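Core protein VP4 (Bluetongue virus, PDB 2JHP) caps viral messenger RNA as a multifunctional enzyme of the inner capsid, with pockets for guanine and for the methylation product S-adenosyl-L-homocysteine. Local coordinates at residues Pro158-Tyr163 against Thr321-Gln326; Tyr188-Val193 against Glu259-Trp264; Leu288-Ala293 against Ile305-Pro310; His317-Tyr322 against Asn338-Arg343. All coordinates share one frame; numbering follows the deposited sequence.

From the N terminus, 158-163 comes first, and contact 1 closes the longest loop by meeting 321-326 on the outermost strand 322-324. Contacts 2 and 3 both nest inside that loop, in series: contact 2 joins the parallel strands 192-196 and 260-264, and contact 3 then sets helix 280-295 against strand 302-308. W264 and K306 link these two through their backbones. Contact 4 begins on the stretch where contact 1 ends, sharing T321 and Y322, and closes a short loop to strand 335-341. All four bear on the same mixed sheet, from its middle to one edge, an example of one sheet built from distant pieces of chain.

Contact 1 (Pro158-Tyr163 against Thr321-Gln326)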
# COMPACT_ATOMS: atom_id res chain seq x y z
N PRO A 158 13.62 17.60 4.78
CA PRO A 158 14.57 18.63 5.18
C PRO A 158 15.06 18.42 6.60
O PRO A 158 14.25 18.33 7.52
CB PRO A 158 13.74 19.91 5.13
CG PRO A 158 12.67 19.63 4.17
CD PRO A 158 12.37 18.18 4.24
N LEU A 159 16.37 18.35 6.78
CA LEU A 159 16.97 18.15 8.09
C LEU A 159 18.15 19.09 8.28
O LEU A 159 18.53 19.80 7.35
CB LEU A 159 17.49 16.73 8.24
CG LEU A 159 16.56 15.62 7.77
CD1 LEU A 159 17.33 14.28 7.58
CD2 LEU A 159 15.38 15.44 8.73
N TYR A 160 18.71 19.06 9.49
CA TYR A 160 19.95 19.74 9.80
C TYR A 160 20.79 18.93 10.80
O TYR A 160 20.30 18.55 11.87
CB TYR A 160 19.69 21.13 10.38
CG TYR A 160 20.96 21.93 10.60
CD1 TYR A 160 21.40 22.83 9.63
CD2 TYR A 160 21.72 21.79 11.76
CE1 TYR A 160 22.56 23.57 9.81
CE2 TYR A 160 22.87 22.52 11.95
CZ TYR A 160 23.29 23.41 10.97
OH TYR A 160 24.45 24.15 11.15
N MET A 161 22.04 18.67 10.41
CA MET A 161 23.11 18.29 11.34
C MET A 161 24.45 18.81 10.79
O MET A 161 24.50 19.84 10.09
CB MET A 161 23.20 16.77 11.60
CG MET A 161 22.04 15.92 11.12
SD MET A 161 22.49 14.86 9.73
CE MET A 161 22.98 13.34 10.56
N GLU A 162 25.53 18.08 11.14
CA GLU A 162 26.92 18.40 10.76
C GLU A 162 27.36 19.63 9.91
O GLU A 162 27.69 20.64 10.53
CB GLU A 162 27.78 17.13 10.52
CG GLU A 162 29.27 17.35 10.79
CD GLU A 162 29.94 16.20 11.53
OE1 GLU A 162 31.19 16.20 11.61
OE2 GLU A 162 29.23 15.30 12.04
N TYR A 163 27.40 19.63 8.56
CA TYR A 163 26.71 18.81 7.53
C TYR A 163 25.96 19.72 6.54
O TYR A 163 26.59 20.26 5.60
CB TYR A 163 25.81 17.69 8.08
N THR A 321 19.99 15.08 17.30
CA THR A 321 20.15 14.13 16.20
C THR A 321 19.76 14.87 14.91
O THR A 321 20.55 14.94 13.97
CB THR A 321 19.30 12.85 16.42
OG1 THR A 321 19.83 12.09 17.52
CG2 THR A 321 19.28 11.98 15.16
N TYR A 322 18.55 15.42 14.87
CA TYR A 322 18.12 16.25 13.75
C TYR A 322 17.47 17.54 14.24
O TYR A 322 16.98 17.60 15.36
CB TYR A 322 17.11 15.53 12.85
CG TYR A 322 17.55 14.21 12.24
CD1 TYR A 322 16.82 13.05 12.47
CD2 TYR A 322 18.68 14.12 11.42
CE1 TYR A 322 17.20 11.84 11.90
CE2 TYR A 322 19.07 12.91 10.85
CZ TYR A 322 18.32 11.78 11.10
OH TYR A 322 18.70 10.58 10.54
N LEU A 323 17.51 18.56 13.39
CA LEU A 323 16.65 19.73 13.55
C LEU A 323 15.81 19.84 12.28
O LEU A 323 16.34 19.80 11.16
CB LEU A 323 17.47 21.00 13.76
CG LEU A 323 18.44 21.08 14.95
CD1 LEU A 323 19.36 22.30 14.81
CD2 LEU A 323 17.72 21.10 16.28
N PHE A 324 14.50 19.95 12.44
CA PHE A 324 13.67 20.12 11.25
C PHE A 324 12.54 21.12 11.36
O PHE A 324 12.15 21.51 12.46
CB PHE A 324 13.16 18.78 10.70
CG PHE A 324 12.88 17.75 11.74
CD1 PHE A 324 12.02 18.01 12.80
CD2 PHE A 324 13.45 16.48 11.63
CE1 PHE A 324 11.74 17.03 13.75
CE2 PHE A 324 13.18 15.49 12.57
CZ PHE A 324 12.32 15.76 13.63
N PRO A 325 12.02 21.55 10.20
CA PRO A 325 10.91 22.50 10.16
C PRO A 325 9.63 21.88 10.70
O PRO A 325 9.50 20.66 10.77
CB PRO A 325 10.77 22.83 8.67
CG PRO A 325 12.03 22.32 8.03
CD PRO A 325 12.45 21.16 8.85
N GLN A 326 8.69 22.74 11.09
CA GLN A 326 7.44 22.31 11.71
C GLN A 326 6.26 22.47 10.76
O GLN A 326 5.99 23.58 10.30
CB GLN A 326 7.17 23.11 12.98
CG GLN A 326 8.33 23.13 13.96
CD GLN A 326 7.91 23.62 15.31
OE1 GLN A 326 7.07 23.01 15.98
NE2 GLN A 326 8.47 24.74 15.73
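The ring of Y322 is held by two neighbours from 158-163. L159 brings CD1 over one face, 3.9 Å from Y322 CE2, and M161 sets its CG at the edge, 3.8 Å from Y322 CD2. The bent thioether chain of M161 follows the ring outward and makes a Met-aromatic contact at that edge, SD lying 5.3 Å from the Y322 centroid. The second branch of L159 turns to F324, where CD2 meets the ring edge in plane, 3.6 Å from F324 CD2, so the forked leucine spans both aromatics. L323 lies on the other side of its strand and runs alongside Y160, with L323 CD1 3.9 Å from Y160 CD2. Y160 takes this place with CG anti to the backbone N (chi1 -174°), and its hydroxyl bonds to V362 N. Between the two layers L323 N donates to a lone pair of Y160 O at 3.2 Å. Helix 363-373 packs on Y160 and helix 380-391 on L159. The two pieces run roughly antiparallel, yet 158-163 is not a regular strand. It flanks strand 322-324, the outermost strand in the 3-2-1-4-5-7-6 order characteristic of the Rossmann-like methyltransferase fold.

Contact 2 (Tyr188-Val193 against Glu259-Trp264); sequences YSAEEV and ERLFIW
S189 opens the contact with its hydroxyl set between both carboxylate oxygens of E259, OG lying 2.7 Å from OE2 and almost as close to OE1. Its chi1 of 71° puts OG between the backbone N and the carbonyl carbon, and R350 NH2 bonds to the same oxygen. A190 follows with its CB 3.7 Å from L261 CB. E191 and E259 then clasp each other: E191 N donates to E259 O at 3.0 Å, and E259 N returns a nearly straight bond (166°) to E191 OE2 at 2.8 Å, reaching the anti side of that carboxylate from somewhat out of its plane. Parallel strand pairing begins at E192, whose carbonyl O accepts from L261 N at 2.9 Å. Its extended side chain runs beside R260, and OE1 meets the guanidinium edge in a long salt bridge of 3.6 Å to R260 NE; H194 NE2 also binds this oxygen, while R260 NH1 goes to A299 O. On the face bearing L261, V193 ends the segment by placing CG1 3.6 Å from I263 CD1. Strands 192-196 and 260-264 are thus joined as central neighbours of the methyltransferase sheet. Just before strand 260-264, R350 and H347 N hold the buried carboxylate of E259, with the hydroxyls of S189 and S301 beside it, a setting that would probably favour its ionised form despite the nearby E191.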
# COMPACT_ATOMS: atom_id res chain seq x y z
N TYR A 188 4.19 7.20 17.38
CA TYR A 188 3.97 5.96 16.59
C TYR A 188 4.16 4.65 17.38
O TYR A 188 3.27 3.82 17.40
CB TYR A 188 4.82 5.94 15.31
CG TYR A 188 4.78 4.60 14.61
CD1 TYR A 188 3.60 4.13 14.00
CD2 TYR A 188 5.91 3.78 14.58
CE1 TYR A 188 3.54 2.91 13.37
CE2 TYR A 188 5.85 2.53 13.95
CZ TYR A 188 4.66 2.12 13.35
OH TYR A 188 4.59 0.90 12.71
N SER A 189 5.33 4.48 18.00
CA SER A 189 5.68 3.22 18.68
C SER A 189 5.84 3.35 20.18
O SER A 189 5.94 2.33 20.87
CB SER A 189 6.93 2.56 18.06
OG SER A 189 8.12 3.28 18.35
N ALA A 190 5.87 4.58 20.69
CA ALA A 190 6.00 4.81 22.13
C ALA A 190 4.75 4.35 22.88
O ALA A 190 3.63 4.72 22.50
CB ALA A 190 6.27 6.28 22.41
N GLU A 191 4.94 3.55 23.93
CA GLU A 191 3.85 3.15 24.83
C GLU A 191 3.59 4.20 25.90
O GLU A 191 2.50 4.24 26.48
CB GLU A 191 4.16 1.84 25.54
CG GLU A 191 4.47 0.68 24.62
CD GLU A 191 5.34 -0.35 25.30
OE1 GLU A 191 4.79 -1.24 25.99
OE2 GLU A 191 6.58 -0.26 25.14
N GLU A 192 4.59 5.03 26.17
CA GLU A 192 4.51 5.97 27.27
C GLU A 192 5.19 7.27 26.87
O GLU A 192 6.34 7.28 26.45
CB GLU A 192 5.16 5.37 28.51
CG GLU A 192 5.09 6.20 29.78
CD GLU A 192 5.88 5.55 30.92
OE1 GLU A 192 6.82 6.19 31.45
OE2 GLU A 192 5.56 4.40 31.27
N VAL A 193 4.45 8.37 27.00
CA VAL A 193 4.95 9.70 26.68
C VAL A 193 4.94 10.60 27.90
O VAL A 193 3.91 10.78 28.55
CB VAL A 193 4.13 10.39 25.56
CG1 VAL A 193 4.56 11.86 25.40
CG2 VAL A 193 4.28 9.63 24.25
N GLU A 259 8.84 1.31 25.64
CA GLU A 259 9.40 2.38 24.84
C GLU A 259 8.78 3.67 25.33
O GLU A 259 7.55 3.82 25.29
CB GLU A 259 9.14 2.18 23.35
CG GLU A 259 9.72 3.31 22.53
CD GLU A 259 9.57 3.15 21.03
OE1 GLU A 259 9.27 2.03 20.56
OE2 GLU A 259 9.78 4.16 20.33
N ARG A 260 9.63 4.56 25.81
CA ARG A 260 9.22 5.87 26.29
C ARG A 260 9.70 6.95 25.33
O ARG A 260 10.81 6.86 24.79
CB ARG A 260 9.76 6.14 27.68
CG ARG A 260 9.30 5.17 28.75
CD ARG A 260 9.96 5.50 30.10
NE ARG A 260 9.90 4.38 31.04
CZ ARG A 260 10.93 3.58 31.31
NH1 ARG A 260 12.10 3.75 30.70
NH2 ARG A 260 10.78 2.58 32.18
N LEU A 261 8.87 7.97 25.12
CA LEU A 261 9.24 9.16 24.35
C LEU A 261 9.13 10.42 25.21
O LEU A 261 8.15 10.60 25.94
CB LEU A 261 8.37 9.30 23.10
CG LEU A 261 8.12 10.66 22.44
CD1 LEU A 261 9.37 11.20 21.76
CD2 LEU A 261 7.01 10.45 21.43
N PHE A 262 10.15 11.27 25.10
CA PHE A 262 10.26 12.50 25.88
C PHE A 262 9.92 13.69 24.99
O PHE A 262 10.58 13.93 23.97
CB PHE A 262 11.69 12.60 26.42
CG PHE A 262 11.95 13.80 27.30
CD1 PHE A 262 11.72 13.73 28.67
CD2 PHE A 262 12.47 14.97 26.77
CE1 PHE A 262 11.97 14.83 29.49
CE2 PHE A 262 12.74 16.08 27.59
CZ PHE A 262 12.49 16.00 28.95
N ILE A 263 8.87 14.43 25.37
CA ILE A 263 8.41 15.61 24.62
C ILE A 263 8.53 16.88 25.47
O ILE A 263 7.92 16.96 26.55
CB ILE A 263 6.95 15.44 24.12
CG1 ILE A 263 6.82 14.20 23.23
CG2 ILE A 263 6.49 16.69 23.37
CD1 ILE A 263 5.44 14.01 22.59
N TRP A 264 9.31 17.85 24.99
CA TRP A 264 9.62 19.11 25.71
C TRP A 264 9.17 20.33 24.92
O TRP A 264 9.69 20.59 23.82
CB TRP A 264 11.12 19.20 26.02
CG TRP A 264 11.59 20.45 26.75
CD1 TRP A 264 11.87 21.67 26.21
CD2 TRP A 264 11.89 20.55 28.15
NE1 TRP A 264 12.31 22.54 27.19
CE2 TRP A 264 12.34 21.88 28.39
CE3 TRP A 264 11.83 19.66 29.23
CZ2 TRP A 264 12.70 22.33 29.66
CZ3 TRP A 264 12.19 20.11 30.49
CH2 TRP A 264 12.62 21.43 30.69

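Contact 3 (Leu288-Ala293 against Ile305-Pro310)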
# COMPACT_ATOMS: atom_id res chain seq x y z
N LEU A 288 17.96 23.02 28.39
CA LEU A 288 17.64 22.23 29.58
C LEU A 288 16.92 20.94 29.21
O LEU A 288 17.27 19.87 29.70
CB LEU A 288 16.79 23.02 30.58
CG LEU A 288 16.46 22.29 31.89
CD1 LEU A 288 17.76 21.93 32.63
CD2 LEU A 288 15.53 23.11 32.79
N GLY A 289 15.90 21.08 28.36
CA GLY A 289 15.11 19.96 27.87
C GLY A 289 15.97 18.90 27.22
O GLY A 289 15.76 17.71 27.44
N GLU A 290 16.94 19.36 26.44
CA GLU A 290 17.92 18.51 25.79
C GLU A 290 18.78 17.76 26.81
O GLU A 290 18.95 16.54 26.72
CB GLU A 290 18.81 19.35 24.86
CG GLU A 290 18.12 19.86 23.60
CD GLU A 290 18.96 20.87 22.81
OE1 GLU A 290 20.16 21.05 23.11
OE2 GLU A 290 18.39 21.49 21.88
N GLU A 291 19.31 18.51 27.78
CA GLU A 291 20.15 17.99 28.85
C GLU A 291 19.42 16.96 29.71
O GLU A 291 19.95 15.89 29.97
CB GLU A 291 20.65 19.14 29.71
CG GLU A 291 21.70 20.01 29.02
CD GLU A 291 22.06 21.27 29.81
OE1 GLU A 291 21.59 21.41 30.98
OE2 GLU A 291 22.81 22.11 29.27
N ILE A 292 18.20 17.29 30.13
CA ILE A 292 17.35 16.34 30.86
C ILE A 292 17.15 15.05 30.06
O ILE A 292 17.25 13.95 30.61
CB ILE A 292 16.00 16.99 31.27
CG1 ILE A 292 16.24 17.94 32.45
CG2 ILE A 292 14.97 15.92 31.63
CD1 ILE A 292 15.05 18.78 32.88
N ALA A 293 16.91 15.21 28.76
CA ALA A 293 16.72 14.07 27.86
C ALA A 293 17.99 13.23 27.75
O ALA A 293 17.94 12.00 27.86
CB ALA A 293 16.23 14.53 26.47
N ILE A 305 12.46 18.03 21.26
CA ILE A 305 12.62 19.27 22.03
C ILE A 305 12.27 20.55 21.24
O ILE A 305 12.59 20.68 20.06
CB ILE A 305 14.07 19.40 22.61
CG1 ILE A 305 14.62 18.04 23.10
CG2 ILE A 305 14.13 20.49 23.69
CD1 ILE A 305 13.94 17.45 24.35
N LYS A 306 11.60 21.48 21.92
CA LYS A 306 11.35 22.81 21.39
C LYS A 306 12.67 23.48 21.01
O LYS A 306 13.65 23.40 21.76
CB LYS A 306 10.63 23.65 22.45
CG LYS A 306 9.86 24.83 21.92
CD LYS A 306 9.55 25.81 23.05
CE LYS A 306 8.17 26.44 22.90
NZ LYS A 306 7.90 26.83 21.49
N HIS A 307 12.70 24.13 19.86
CA HIS A 307 13.95 24.71 19.38
C HIS A 307 13.77 26.08 18.75
O HIS A 307 13.67 26.20 17.52
CB HIS A 307 14.61 23.76 18.37
CG HIS A 307 16.06 24.06 18.13
ND1 HIS A 307 16.49 24.88 17.12
CD2 HIS A 307 17.17 23.64 18.77
CE1 HIS A 307 17.80 24.96 17.14
NE2 HIS A 307 18.25 24.22 18.14
N ARG A 308 13.75 27.13 19.57
CA ARG A 308 13.72 28.50 19.03
C ARG A 308 15.12 28.96 18.66
O ARG A 308 16.05 28.82 19.45
CB ARG A 308 12.99 29.51 19.95
CG ARG A 308 13.16 29.30 21.46
CD ARG A 308 12.07 28.39 22.08
NE ARG A 308 11.13 29.14 22.90
CZ ARG A 308 11.15 29.18 24.23
NH1 ARG A 308 12.08 28.51 24.92
NH2 ARG A 308 10.24 29.90 24.88
N ILE A 309 15.27 29.48 17.44
CA ILE A 309 16.53 30.05 16.97
C ILE A 309 16.74 31.44 17.55
O ILE A 309 15.88 32.32 17.39
CB ILE A 309 16.57 30.16 15.44
CG1 ILE A 309 15.85 28.98 14.80
CG2 ILE A 309 18.02 30.28 14.95
CD1 ILE A 309 15.21 29.27 13.46
N PRO A 310 17.89 31.66 18.22
CA PRO A 310 18.27 32.95 18.81
C PRO A 310 18.46 34.06 17.77
O PRO A 310 18.67 33.78 16.59
CB PRO A 310 19.60 32.64 19.51
CG PRO A 310 20.12 31.40 18.82
CD PRO A 310 18.89 30.61 18.49
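I305 presses its CD1 against the helix backbone at G289, 3.6 Å from G289 O, while the CB of A293 approaches the same methyl one turn later, 4.3 Å from I305 CD1. With no side chain at G289, I305 CG2 can sit where a CB would press on it. E290 crosses the base of the CD1 branch obliquely, its CG 4.0 Å from I305 CG1 and equally near I305 CG2. Beyond CG the glutamate chain is extended (chi2 171°) and passes toward H307. There E290 OE2 comes to the imidazole edge in plane, 4.0 Å from H307 CD2, with carboxylate and ring nearly coplanar (13°). The axes of the helix and strand segments approach to 8.4 Å and run roughly antiparallel, as expected where helix 280-295 makes the crossover of a beta-alpha-beta unit between the adjacent parallel strands 260-264 and 302-308. No hydrogen bond joins the two segments, so the attraction between them is mainly apolar, built on I305. The buried carboxylate finds its strong partners around the contact, R287 through OE2 and I319 N through OE1, which is consistent with a charged E290 whose aliphatic stem packs on I305.

Contact 4 (His317-Tyr322 against Asn338-Arg343); sequences HCISTY and NFMRLR
F339 O is the hub of the backbone bonding, accepting from both T321 N and Y322 N at 2.9 Å each. Two successive residues facing one on the partner strand make a classic beta bulge, and F339 N answers to Y322 O, completing the antiparallel hydrogen-bonded pair Y322-F339. Side-chain bonds lie beside the bulge. T321 OG1, which also bonds to P354 O, accepts from R341 N at 2.8 Å in a nearly straight bond (167°). N338, with CG anti to its backbone N (chi1 -174°), brings ND2 to Y322 O at 3.0 Å and S320 OG at 2.6 Å; both bonds are weak, and the second is doubtful. N338 OD1 faces I319 O at 2.9 Å without a hydrogen bond. Apolar contacts fall on two faces. Y322 and F339 lie alongside each other, Y322 CD1 3.5 Å from F339 CD2, and T321 CG2 approaches F339 CD2 obliquely. Away from them, M340 bends at chi3 to carry CE to I319, ending 3.8 Å from I319 CG2. The axes of strand segments 317-320 and 338-341 diverge by 51°. The bulge thus marks the point where the chain changes partners: strand 315-320 pairs with 357-362, strand 322-324 joins 335-341 at the edge of the main sheet, and strand 335-341 has 302-308 as its neighbour on the side away from 322-324, with helix 280-295 packing on both I319 and M340.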
# COMPACT_ATOMS: atom_id res chain seq x y z
N HIS A 317 25.54 26.13 19.95
CA HIS A 317 25.55 24.67 20.10
C HIS A 317 24.33 24.11 20.81
O HIS A 317 23.63 24.82 21.55
CB HIS A 317 26.83 24.22 20.81
CG HIS A 317 28.08 24.53 20.04
ND1 HIS A 317 28.55 23.72 19.03
CD2 HIS A 317 28.96 25.56 20.15
CE1 HIS A 317 29.67 24.23 18.55
NE2 HIS A 317 29.94 25.35 19.20
N CYS A 318 24.07 22.83 20.55
CA CYS A 318 22.97 22.11 21.17
C CYS A 318 23.20 20.59 21.09
O CYS A 318 24.12 20.13 20.43
CB CYS A 318 21.66 22.48 20.48
SG CYS A 318 21.49 21.81 18.84
N ILE A 319 22.34 19.84 21.78
CA ILE A 319 22.41 18.38 21.77
C ILE A 319 21.29 17.85 20.89
O ILE A 319 20.11 18.02 21.19
CB ILE A 319 22.31 17.82 23.20
CG1 ILE A 319 23.45 18.36 24.07
CG2 ILE A 319 22.35 16.30 23.16
CD1 ILE A 319 23.13 18.35 25.54
N SER A 320 21.67 17.21 19.79
CA SER A 320 20.70 16.87 18.76
C SER A 320 21.03 15.62 17.94
O SER A 320 22.17 15.16 17.89
CB SER A 320 20.51 18.06 17.81
OG SER A 320 19.56 17.77 16.80
N THR A 321 19.99 15.08 17.30
CA THR A 321 20.15 14.13 16.20
C THR A 321 19.76 14.87 14.91
O THR A 321 20.55 14.94 13.97
CB THR A 321 19.30 12.85 16.42
OG1 THR A 321 19.83 12.09 17.52
CG2 THR A 321 19.28 11.98 15.16
N TYR A 322 18.55 15.42 14.87
CA TYR A 322 18.12 16.25 13.75
C TYR A 322 17.47 17.54 14.24
O TYR A 322 16.98 17.60 15.36
CB TYR A 322 17.11 15.53 12.85
CG TYR A 322 17.55 14.21 12.24
CD1 TYR A 322 16.82 13.05 12.47
CD2 TYR A 322 18.68 14.12 11.42
CE1 TYR A 322 17.20 11.84 11.90
CE2 TYR A 322 19.07 12.91 10.85
CZ TYR A 322 18.32 11.78 11.10
OH TYR A 322 18.70 10.58 10.54
N ASN A 338 13.68 19.70 17.69
CA ASN A 338 14.92 18.98 17.86
C ASN A 338 14.60 17.54 18.14
O ASN A 338 14.10 17.21 19.22
CB ASN A 338 15.72 19.57 19.03
CG ASN A 338 17.10 18.96 19.17
OD1 ASN A 338 17.85 19.35 20.05
ND2 ASN A 338 17.44 18.01 18.31
N PHE A 339 14.84 16.69 17.15
CA PHE A 339 14.69 15.26 17.35
C PHE A 339 15.99 14.66 17.87
O PHE A 339 17.08 14.92 17.34
CB PHE A 339 14.23 14.55 16.06
CG PHE A 339 14.23 13.05 16.18
CD1 PHE A 339 13.29 12.40 16.97
CD2 PHE A 339 15.20 12.30 15.53
CE1 PHE A 339 13.30 11.02 17.09
CE2 PHE A 339 15.21 10.92 15.65
CZ PHE A 339 14.26 10.28 16.43
N MET A 340 15.86 13.85 18.92
CA MET A 340 17.00 13.22 19.56
C MET A 340 16.76 11.71 19.56
O MET A 340 15.80 11.24 20.18
CB MET A 340 17.16 13.72 21.00
CG MET A 340 17.39 15.24 21.17
SD MET A 340 17.42 15.81 22.89
CE MET A 340 18.83 14.93 23.52
N ARG A 341 17.62 10.97 18.86
CA ARG A 341 17.58 9.51 18.91
C ARG A 341 18.49 9.05 20.04
O ARG A 341 19.67 9.39 20.08
CB ARG A 341 18.02 8.89 17.59
CG ARG A 341 17.54 7.44 17.42
CD ARG A 341 18.69 6.52 17.14
NE ARG A 341 19.45 6.22 18.34
CZ ARG A 341 20.74 5.94 18.38
NH1 ARG A 341 21.46 5.93 17.26
NH2 ARG A 341 21.32 5.69 19.54
N LEU A 342 17.91 8.30 20.96
CA LEU A 342 18.62 7.91 22.17
C LEU A 342 18.75 6.39 22.25
O LEU A 342 18.32 5.67 21.37
CB LEU A 342 17.89 8.45 23.40
CG LEU A 342 17.62 9.95 23.50
CD1 LEU A 342 16.65 10.26 24.63
CD2 LEU A 342 18.92 10.72 23.70
N ARG A 343 19.39 5.91 23.31
CA ARG A 343 19.31 4.50 23.63
C ARG A 343 18.20 4.43 24.66
O ARG A 343 17.88 5.43 25.31
CB ARG A 343 20.64 3.94 24.15
CG ARG A 343 21.25 4.70 25.30
CD ARG A 343 22.34 5.67 24.85
NE ARG A 343 22.51 6.75 25.82
CZ ARG A 343 22.85 6.57 27.10
NH1 ARG A 343 23.07 5.35 27.59
NH2 ARG A 343 22.97 7.63 27.90